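PDB 2F5X: BugD from Bordetella pertussis Tohama I, which binds aspartic acid as a periplasmic solute receptor of the tripartite tricarboxylate transporter family, probably to serve solute uptake. Local coordinates for residues A[159-164]-A[228-233]. Residues are numbered along the deposited sequence; the frame is centred on the assembly and turned at random.
Sequences VEALGV and SGYKGF
Ala161 and Tyr230 bring the two backbones together, their CA atoms 7.3 Å apart, where the C-terminal end of helix 150-162 faces a type II beta turn running from Tyr230 to Phe233. The helix stops in a Schellman motif: Gly163, with its positive phi of 69°, is the C-prime residue, and Val164 N returns to Val159 O while Gly163 N makes a weak bond to Glu160 O. Opposite it, the turn is closed by Phe233 N on Tyr230 O at 3.0 Å, and Gly232 supplies its positive-phi corner. This turn belongs to the loop between strands 206-210 and 236-244 of the periplasmic binding protein fold, and it packs on the helix whose N-terminal end, at Ala150 and Ser151, lines the aspartic acid pocket.

The contact is apolar and small, burying 147 Å² in all. The methyl of Ala161 points at the loop and touches two aromatic rings. Its CB lies 3.8 Å from Tyr230 CD1, meeting that ring at a slant, and reaches the rim of the other ring near its plane, 4.3 Å from Phe233 CE1. With CG of Tyr230 anti to its carbonyl carbon (chi1 -54°), the phenol extends along the helix end toward Leu162. Ala130 of helix 126-136 touches both Leu162 and Tyr230, and Lys134 NZ of the same helix hydrogen-bonds the carbonyl O of Leu162, so the loop, helix 150-162 and helix 126-136 meet here. Phe233 is buried, continuing along helix 150-162 to Cys154 and Met157; its side chain stays about 13 Å from the bound aspartic acid. At the outer end of the phenol, one methyl of the Leu162 fork, CD2, rests 3.6 Å from Tyr230 OH.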
ATOM      1  N   VAL A 159       7.641 -13.657  -7.643  1.00  9.82           N
ATOM      2  CA  VAL A 159       7.713 -15.097  -7.910  1.00 10.42           C
ATOM      3  C   VAL A 159       7.558 -15.401  -9.397  1.00 10.82           C
ATOM      4  O   VAL A 159       8.176 -16.328  -9.921  1.00 11.18           O
ATOM      5  CB  VAL A 159       6.733 -15.941  -7.045  1.00  9.91           C
ATOM      6  CG1 VAL A 159       7.009 -15.712  -5.561  1.00 10.41           C
ATOM      7  CG2 VAL A 159       5.255 -15.663  -7.396  1.00 10.31           C
ATOM      8  N   GLU A 160       6.766 -14.591 -10.086  1.00 11.47           N
ATOM      9  CA  GLU A 160       6.635 -14.745 -11.534  1.00 13.05           C
ATOM     10  C   GLU A 160       7.952 -14.448 -12.257  1.00 12.84           C
ATOM     11  O   GLU A 160       8.351 -15.196 -13.153  1.00 13.31           O
ATOM     12  CB  GLU A 160       5.490 -13.876 -12.071  1.00 13.54           C
ATOM     13  CG  GLU A 160       4.113 -14.398 -11.665  1.00 17.50           C
ATOM     14  CD  GLU A 160       3.680 -15.647 -12.423  1.00 21.26           C
ATOM     15  OE1 GLU A 160       4.135 -15.862 -13.570  1.00 25.92           O
ATOM     16  OE2 GLU A 160       2.872 -16.417 -11.872  1.00 22.83           O
ATOM     17  N   ALA A 161       8.620 -13.368 -11.858  1.00 12.47           N
ATOM     18  CA  ALA A 161       9.904 -12.989 -12.439  1.00 12.82           C
ATOM     19  C   ALA A 161      10.987 -14.027 -12.183  1.00 12.73           C
ATOM     20  O   ALA A 161      11.841 -14.260 -13.048  1.00 13.40           O
ATOM     21  CB  ALA A 161      10.341 -11.622 -11.929  1.00 12.45           C
ATOM     22  N   LEU A 162      10.946 -14.658 -11.011  1.00 12.22           N
ATOM     23  CA  LEU A 162      11.923 -15.695 -10.659  1.00 12.47           C
ATOM     24  C   LEU A 162      11.540 -17.094 -11.144  1.00 12.18           C
ATOM     25  O   LEU A 162      12.358 -18.021 -11.104  1.00 13.31           O
ATOM     26  CB  LEU A 162      12.151 -15.719  -9.146  1.00 12.09           C
ATOM     27  CG  LEU A 162      12.706 -14.449  -8.492  1.00 12.79           C
ATOM     28  CD1 LEU A 162      12.744 -14.632  -6.994  1.00 13.76           C
ATOM     29  CD2 LEU A 162      14.084 -14.094  -9.033  1.00 15.37           C
ATOM     30  N   GLY A 163      10.302 -17.250 -11.601  1.00 11.88           N
ATOM     31  CA  GLY A 163       9.825 -18.529 -12.098  1.00 11.55           C
ATOM     32  C   GLY A 163       9.683 -19.573 -11.012  1.00 11.41           C
ATOM     33  O   GLY A 163       9.935 -20.758 -11.256  1.00 12.28           O
ATOM     34  N   VAL A 164       9.286 -19.133  -9.818  1.00 10.58           N
ATOM     35  CA  VAL A 164       9.115 -20.028  -8.674  1.00 10.15           C
ATOM     36  C   VAL A 164       7.704 -19.987  -8.096  1.00  9.91           C
ATOM     37  O   VAL A 164       6.951 -19.034  -8.308  1.00  9.78           O
ATOM     38  CB  VAL A 164      10.132 -19.729  -7.528  1.00 10.10           C
ATOM     39  CG1 VAL A 164      11.581 -19.905  -8.010  1.00 10.42           C
ATOM     40  CG2 VAL A 164       9.908 -18.320  -6.934  1.00  9.69           C
ATOM     41  N   SER A 228      18.329  -4.146 -12.376  1.00 15.09           N
ATOM     42  CA  SER A 228      18.833  -5.463 -12.007  1.00 15.01           C
ATOM     43  C   SER A 228      18.499  -6.547 -13.032  1.00 15.69           C
ATOM     44  O   SER A 228      18.818  -7.721 -12.826  1.00 16.08           O
ATOM     45  CB  SER A 228      18.344  -5.840 -10.603  1.00 14.69           C
ATOM     46  OG  SER A 228      18.706  -4.830  -9.676  1.00 13.90           O
ATOM     47  N   GLY A 229      17.870  -6.148 -14.142  1.00 15.90           N
ATOM     48  CA  GLY A 229      17.557  -7.069 -15.223  1.00 16.71           C
ATOM     49  C   GLY A 229      16.084  -7.403 -15.400  1.00 16.85           C
ATOM     50  O   GLY A 229      15.713  -8.080 -16.371  1.00 17.57           O
ATOM     51  N   TYR A 230      15.253  -6.936 -14.472  1.00 16.43           N
ATOM     52  CA  TYR A 230      13.811  -7.200 -14.499  1.00 16.50           C
ATOM     53  C   TYR A 230      13.086  -6.024 -15.149  1.00 17.05           C
ATOM     54  O   TYR A 230      12.505  -5.174 -14.476  1.00 16.57           O
ATOM     55  CB  TYR A 230      13.290  -7.515 -13.081  1.00 16.06           C
ATOM     56  CG  TYR A 230      14.067  -8.639 -12.417  1.00 15.43           C
ATOM     57  CD1 TYR A 230      13.743  -9.978 -12.660  1.00 14.86           C
ATOM     58  CD2 TYR A 230      15.145  -8.366 -11.576  1.00 14.39           C
ATOM     59  CE1 TYR A 230      14.472 -11.018 -12.079  1.00 15.19           C
ATOM     60  CE2 TYR A 230      15.875  -9.398 -10.990  1.00 14.96           C
ATOM     61  CZ  TYR A 230      15.528 -10.716 -11.238  1.00 15.04           C
ATOM     62  OH  TYR A 230      16.257 -11.726 -10.661  1.00 15.51           O
ATOM     63  N   LYS A 231      13.158  -5.978 -16.479  1.00 18.03           N
ATOM     64  CA  LYS A 231      12.596  -4.881 -17.265  1.00 19.49           C
ATOM     65  C   LYS A 231      11.105  -4.709 -16.973  1.00 19.27           C
ATOM     66  O   LYS A 231      10.349  -5.680 -17.007  1.00 19.58           O
ATOM     67  CB  LYS A 231      12.841  -5.131 -18.762  1.00 20.07           C
ATOM     68  CG  LYS A 231      12.219  -4.105 -19.704  1.00 23.06           C
ATOM     69  CD  LYS A 231      12.049  -4.676 -21.109  1.00 27.50           C
ATOM     70  CE  LYS A 231      12.681  -3.767 -22.146  1.00 28.85           C
ATOM     71  NZ  LYS A 231      13.544  -4.523 -23.099  1.00 30.71           N
ATOM     72  N   GLY A 232      10.701  -3.478 -16.658  1.00 18.92           N
ATOM     73  CA  GLY A 232       9.306  -3.169 -16.372  1.00 18.49           C
ATOM     74  C   GLY A 232       8.793  -3.567 -14.996  1.00 17.89           C
ATOM     75  O   GLY A 232       7.589  -3.421 -14.702  1.00 18.54           O
ATOM     76  N   PHE A 233       9.680  -4.085 -14.151  1.00 16.47           N
ATOM     77  CA  PHE A 233       9.308  -4.414 -12.780  1.00 15.27           C
ATOM     78  C   PHE A 233       9.224  -3.118 -11.985  1.00 15.42           C
ATOM     79  O   PHE A 233      10.188  -2.714 -11.319  1.00 15.71           O
ATOM     80  CB  PHE A 233      10.317  -5.374 -12.144  1.00 14.83           C
ATOM     81  CG  PHE A 233       9.797  -6.086 -10.924  1.00 13.56           C
ATOM     82  CD1 PHE A 233       9.582  -7.459 -10.955  1.00 13.14           C
ATOM     83  CD2 PHE A 233       9.521  -5.388  -9.744  1.00 13.65           C
ATOM     84  CE1 PHE A 233       9.116  -8.134  -9.829  1.00 13.07           C
ATOM     85  CE2 PHE A 233       9.038  -6.047  -8.614  1.00 13.57           C
ATOM     86  CZ  PHE A 233       8.836  -7.425  -8.657  1.00 13.13           C
TER